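Local coordinates for protein KP6 killer toxin subunit beta (Ustilago maydis virus P6, PDB 4GVB) that forms one subunit of a secreted, virally encoded heterodimeric toxin that kills sensitive fungal cells after its partner alpha subunit recognises a cellular receptor, at residues G18-S30 against Q59-G71. Numbering follows the deposited sequence.
Sequences GVRLDAVTRAACS and QFYQACLRYSHAG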
loop_
_atom_site.group_PDB
_atom_site.type_symbol
_atom_site.label_atom_id
_atom_site.label_comp_id
_atom_site.label_asym_id
_atom_site.label_seq_id
_atom_site.Cartn_x
_atom_site.Cartn_y
_atom_site.Cartn_z
ATOM N N GLY B 18 -5.044 15.458 -9.148
ATOM C CA GLY B 18 -4.456 14.795 -8.005
ATOM C C GLY B 18 -5.505 14.604 -6.932
ATOM O O GLY B 18 -5.441 15.221 -5.868
ATOM N N VAL B 19 -6.478 13.742 -7.208
ATOM C CA VAL B 19 -7.545 13.485 -6.245
ATOM C C VAL B 19 -7.012 12.671 -5.051
ATOM O O VAL B 19 -6.007 11.969 -5.181
ATOM C CB VAL B 19 -8.759 12.806 -6.918
ATOM C CG1 VAL B 19 -8.437 11.370 -7.325
ATOM C CG2 VAL B 19 -9.968 12.861 -6.010
ATOM N N ARG B 20 -7.658 12.803 -3.892
ATOM C CA ARG B 20 -7.317 12.026 -2.696
ATOM C C ARG B 20 -7.374 10.537 -3.005
ATOM O O ARG B 20 -8.326 10.090 -3.626
ATOM C CB ARG B 20 -8.365 12.254 -1.609
ATOM C CG ARG B 20 -8.493 13.648 -1.091
ATOM C CD ARG B 20 -9.840 13.803 -0.387
ATOM N NE ARG B 20 -10.114 12.714 0.554
ATOM C CZ ARG B 20 -11.172 12.678 1.362
ATOM N NH1 ARG B 20 -12.042 13.674 1.332
ATOM N NH2 ARG B 20 -11.365 11.663 2.201
ATOM N N LEU B 21 -6.379 9.773 -2.559
ATOM C CA LEU B 21 -6.449 8.311 -2.662
ATOM C C LEU B 21 -6.482 7.789 -1.248
ATOM O O LEU B 21 -5.438 7.558 -0.636
ATOM C CB LEU B 21 -5.223 7.755 -3.393
ATOM C CG LEU B 21 -4.987 8.172 -4.845
ATOM C CD1 LEU B 21 -3.663 7.595 -5.391
ATOM C CD2 LEU B 21 -6.156 7.775 -5.696
ATOM N N ASP B 22 -7.686 7.630 -0.709
ATOM C CA ASP B 22 -7.848 7.420 0.725
ATOM C C ASP B 22 -7.166 6.158 1.282
ATOM O O ASP B 22 -6.499 6.205 2.297
ATOM C CB ASP B 22 -9.335 7.491 1.113
ATOM C CG ASP B 22 -9.923 8.903 0.947
ATOM O OD1 ASP B 22 -9.156 9.898 0.923
ATOM O OD2 ASP B 22 -11.162 9.017 0.852
ATOM N N ALA B 23 -7.325 5.030 0.605
ATOM C CA ALA B 23 -6.746 3.786 1.095
ATOM C C ALA B 23 -5.219 3.838 1.080
ATOM O O ALA B 23 -4.541 3.222 1.920
ATOM C CB ALA B 23 -7.260 2.622 0.277
ATOM N N VAL B 24 -4.680 4.584 0.125
ATOM C CA VAL B 24 -3.238 4.793 0.040
ATOM C C VAL B 24 -2.782 5.652 1.220
ATOM O O VAL B 24 -1.804 5.341 1.907
ATOM C CB VAL B 24 -2.857 5.461 -1.309
ATOM C CG1 VAL B 24 -1.356 5.587 -1.426
ATOM C CG2 VAL B 24 -3.399 4.633 -2.485
ATOM N N THR B 25 -3.499 6.752 1.457
ATOM C CA THR B 25 -3.221 7.579 2.622
ATOM C C THR B 25 -3.304 6.753 3.920
ATOM O O THR B 25 -2.424 6.849 4.772
ATOM C CB THR B 25 -4.181 8.785 2.713
ATOM O OG1 THR B 25 -4.185 9.499 1.463
ATOM C CG2 THR B 25 -3.741 9.708 3.799
ATOM N N ARG B 26 -4.377 5.973 4.067
ATOM C CA ARG B 26 -4.549 5.121 5.239
ATOM C C ARG B 26 -3.344 4.183 5.431
ATOM O O ARG B 26 -2.836 4.008 6.543
ATOM C CB ARG B 26 -5.855 4.324 5.108
ATOM C CG ARG B 26 -6.076 3.285 6.169
ATOM C CD ARG B 26 -7.491 2.707 6.074
ATOM N NE ARG B 26 -8.496 3.758 5.920
ATOM C CZ ARG B 26 -9.229 3.931 4.830
ATOM N NH1 ARG B 26 -9.068 3.116 3.794
ATOM N NH2 ARG B 26 -10.119 4.912 4.776
ATOM N N ALA B 27 -2.881 3.586 4.339
ATOM C CA ALA B 27 -1.764 2.643 4.425
ATOM C C ALA B 27 -0.485 3.366 4.821
ATOM O O ALA B 27 0.276 2.901 5.663
ATOM C CB ALA B 27 -1.582 1.909 3.098
ATOM N N ALA B 28 -0.257 4.527 4.217
ATOM C CA ALA B 28 0.945 5.301 4.496
ATOM C C ALA B 28 0.958 5.818 5.926
ATOM O O ALA B 28 2.011 5.885 6.558
ATOM C CB ALA B 28 1.066 6.460 3.502
ATOM N N CYS B 29 -0.225 6.184 6.418
ATOM C CA CYS B 29 -0.376 6.789 7.743
ATOM C C CYS B 29 -0.083 5.821 8.895
ATOM O O CYS B 29 0.382 6.243 9.951
ATOM C CB CYS B 29 -1.781 7.376 7.915
ATOM S SG CYS B 29 -1.931 8.565 9.291
ATOM N N SER B 30 -0.346 4.533 8.702
ATOM C CA SER B 30 -0.036 3.550 9.743
ATOM C C SER B 30 1.293 2.825 9.485
ATOM O O SER B 30 2.353 3.447 9.378
ATOM C CB SER B 30 -1.184 2.545 9.891
ATOM O OG SER B 30 -1.389 1.846 8.680
ATOM N N GLN B 59 9.055 12.275 4.639
ATOM C CA GLN B 59 8.786 10.908 5.074
ATOM C C GLN B 59 7.460 10.398 4.515
ATOM O O GLN B 59 7.370 9.265 4.030
ATOM C CB GLN B 59 8.760 10.834 6.602
ATOM C CG GLN B 59 10.106 11.125 7.275
ATOM C CD GLN B 59 9.990 11.197 8.788
ATOM O OE1 GLN B 59 9.000 11.705 9.324
ATOM N NE2 GLN B 59 11.000 10.683 9.486
ATOM N N PHE B 60 6.428 11.232 4.592
ATOM C CA PHE B 60 5.111 10.842 4.107
ATOM C C PHE B 60 5.107 10.587 2.613
ATOM O O PHE B 60 4.429 9.670 2.142
ATOM C CB PHE B 60 4.046 11.877 4.455
ATOM C CG PHE B 60 2.659 11.320 4.435
ATOM C CD1 PHE B 60 2.206 10.556 5.488
ATOM C CD2 PHE B 60 1.823 11.519 3.343
ATOM C CE1 PHE B 60 0.936 10.018 5.478
ATOM C CE2 PHE B 60 0.555 10.986 3.332
ATOM C CZ PHE B 60 0.112 10.234 4.406
ATOM N N TYR B 61 5.847 11.406 1.870
ATOM C CA TYR B 61 5.987 11.222 0.428
ATOM C C TYR B 61 6.531 9.834 0.102
ATOM O O TYR B 61 6.044 9.155 -0.805
ATOM C CB TYR B 61 6.903 12.301 -0.174
ATOM C CG TYR B 61 7.088 12.189 -1.673
ATOM C CD1 TYR B 61 8.194 11.540 -2.214
ATOM C CD2 TYR B 61 6.151 12.728 -2.546
ATOM C CE1 TYR B 61 8.360 11.440 -3.589
ATOM C CE2 TYR B 61 6.304 12.628 -3.915
ATOM C CZ TYR B 61 7.409 11.978 -4.432
ATOM O OH TYR B 61 7.558 11.878 -5.796
ATOM N N GLN B 62 7.570 9.430 0.818
ATOM C CA GLN B 62 8.137 8.097 0.630
ATOM C C GLN B 62 7.072 7.044 0.953
ATOM O O GLN B 62 6.925 6.050 0.234
ATOM C CB GLN B 62 9.353 7.904 1.533
ATOM C CG GLN B 62 9.996 6.531 1.408
ATOM C CD GLN B 62 11.333 6.434 2.126
ATOM O OE1 GLN B 62 11.824 7.414 2.695
ATOM N NE2 GLN B 62 11.932 5.247 2.101
ATOM N N ALA B 63 6.329 7.278 2.037
ATOM C CA ALA B 63 5.257 6.370 2.465
ATOM C C ALA B 63 4.199 6.163 1.375
ATOM O O ALA B 63 3.846 5.030 1.037
ATOM C CB ALA B 63 4.609 6.870 3.754
ATOM N N CYS B 64 3.700 7.263 0.820
ATOM C CA CYS B 64 2.715 7.189 -0.255
ATOM C C CYS B 64 3.246 6.363 -1.424
ATOM O O CYS B 64 2.544 5.515 -1.959
ATOM C CB CYS B 64 2.322 8.588 -0.748
ATOM S SG CYS B 64 1.423 9.583 0.477
ATOM N N LEU B 65 4.492 6.616 -1.806
ATOM C CA LEU B 65 5.081 5.979 -2.975
ATOM C C LEU B 65 5.333 4.486 -2.781
ATOM O O LEU B 65 5.472 3.749 -3.751
ATOM C CB LEU B 65 6.372 6.685 -3.382
ATOM C CG LEU B 65 6.233 7.894 -4.304
ATOM C CD1 LEU B 65 7.615 8.416 -4.646
ATOM C CD2 LEU B 65 5.472 7.525 -5.581
ATOM N N ARG B 66 5.407 4.046 -1.535
ATOM C CA ARG B 66 5.525 2.620 -1.257
ATOM C C ARG B 66 4.230 1.872 -1.570
ATOM O O ARG B 66 4.242 0.652 -1.788
ATOM C CB ARG B 66 5.946 2.392 0.190
ATOM C CG ARG B 66 7.451 2.487 0.372
ATOM C CD ARG B 66 7.804 3.332 1.559
ATOM N NE ARG B 66 7.516 2.645 2.814
ATOM C CZ ARG B 66 8.450 2.168 3.629
ATOM N NH1 ARG B 66 9.730 2.311 3.321
ATOM N NH2 ARG B 66 8.106 1.558 4.754
ATOM N N TYR B 67 3.115 2.596 -1.618
ATOM C CA TYR B 67 1.824 1.926 -1.763
ATOM C C TYR B 67 1.102 2.141 -3.082
ATOM O O TYR B 67 0.229 1.354 -3.440
ATOM C CB TYR B 67 0.902 2.223 -0.563
ATOM C CG TYR B 67 1.400 1.548 0.691
ATOM C CD1 TYR B 67 1.126 0.204 0.931
ATOM C CD2 TYR B 67 2.174 2.235 1.614
ATOM C CE1 TYR B 67 1.602 -0.425 2.052
ATOM C CE2 TYR B 67 2.653 1.606 2.744
ATOM C CZ TYR B 67 2.361 0.275 2.954
ATOM O OH TYR B 67 2.835 -0.355 4.079
ATOM N N SER B 68 1.474 3.191 -3.809
ATOM C CA SER B 68 0.805 3.526 -5.060
ATOM C C SER B 68 1.645 4.490 -5.884
ATOM O O SER B 68 2.586 5.100 -5.371
ATOM C CB SER B 68 -0.559 4.159 -4.762
ATOM O OG SER B 68 -1.386 4.203 -5.919
ATOM N N HIS B 69 1.317 4.643 -7.165
ATOM C CA HIS B 69 1.971 5.702 -7.923
ATOM C C HIS B 69 1.291 7.010 -7.544
ATOM O O HIS B 69 0.368 7.476 -8.227
ATOM C CB HIS B 69 1.891 5.500 -9.428
ATOM C CG HIS B 69 2.680 6.518 -10.201
ATOM N ND1 HIS B 69 4.054 6.582 -10.157
ATOM C CD2 HIS B 69 2.286 7.530 -11.009
ATOM C CE1 HIS B 69 4.475 7.575 -10.916
ATOM N NE2 HIS B 69 3.421 8.169 -11.442
ATOM N N ALA B 70 1.738 7.583 -6.434
ATOM C CA ALA B 70 1.034 8.715 -5.856
ATOM C C ALA B 70 1.974 9.867 -5.535
ATOM O O ALA B 70 3.180 9.685 -5.365
ATOM C CB ALA B 70 0.288 8.280 -4.598
ATOM N N GLY B 71 1.401 11.058 -5.461
ATOM C CA GLY B 71 2.124 12.207 -4.971
ATOM C C GLY B 71 1.522 12.520 -3.623
ATOM O O GLY B 71 0.716 11.744 -3.103
HETATM O O HOH W 1 0.680 0.489 6.187
#
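Ala28 and Ala63 meet methyl to methyl, their CB atoms 3.6 Å apart, where helix 22-29 crosses helix 59-67 with axes 8.4 Å apart and N-to-C directions at 121°. Small side chains at this point allow so close an approach. Toward one end of the crossing, Tyr67 swings CG anti to its own carbonyl carbon (chi1 -70°) and lays its ring across Ala27: CB of Ala27 stands 3.8 Å from the ring centroid, 11° off the normal, a CH-pi contact over the face. Phe60, by contrast, is met at its edge, CG2 of Thr25 lying near the ring plane, 3.9 Å from CZ; the same rotamer that sends CG2 to the ring sets OG1 beside the backbone N, where it accepts from Cys11 N of strand 7-13. Val24 straddles Ser68, with CG1 and CG2 of Val24 each 3.7 Å from CB of Ser68, and CG1 also rests against CB of Tyr67. Beyond it Leu21, at the N-cap position, reaches CD1 to CB of Ala70, 4.1 Å away. Ser68 OG bonds to Leu68 O of the alpha subunit, so this end adjoins the heterodimer interface. Disulfides from Cys64 to Cys11 and Cys29 to Cys46 tie each helix to a different strand. The helices thus touch each other through apolar groups, while the hydroxyls of Thr25 and Ser68 find their partners outside the pair.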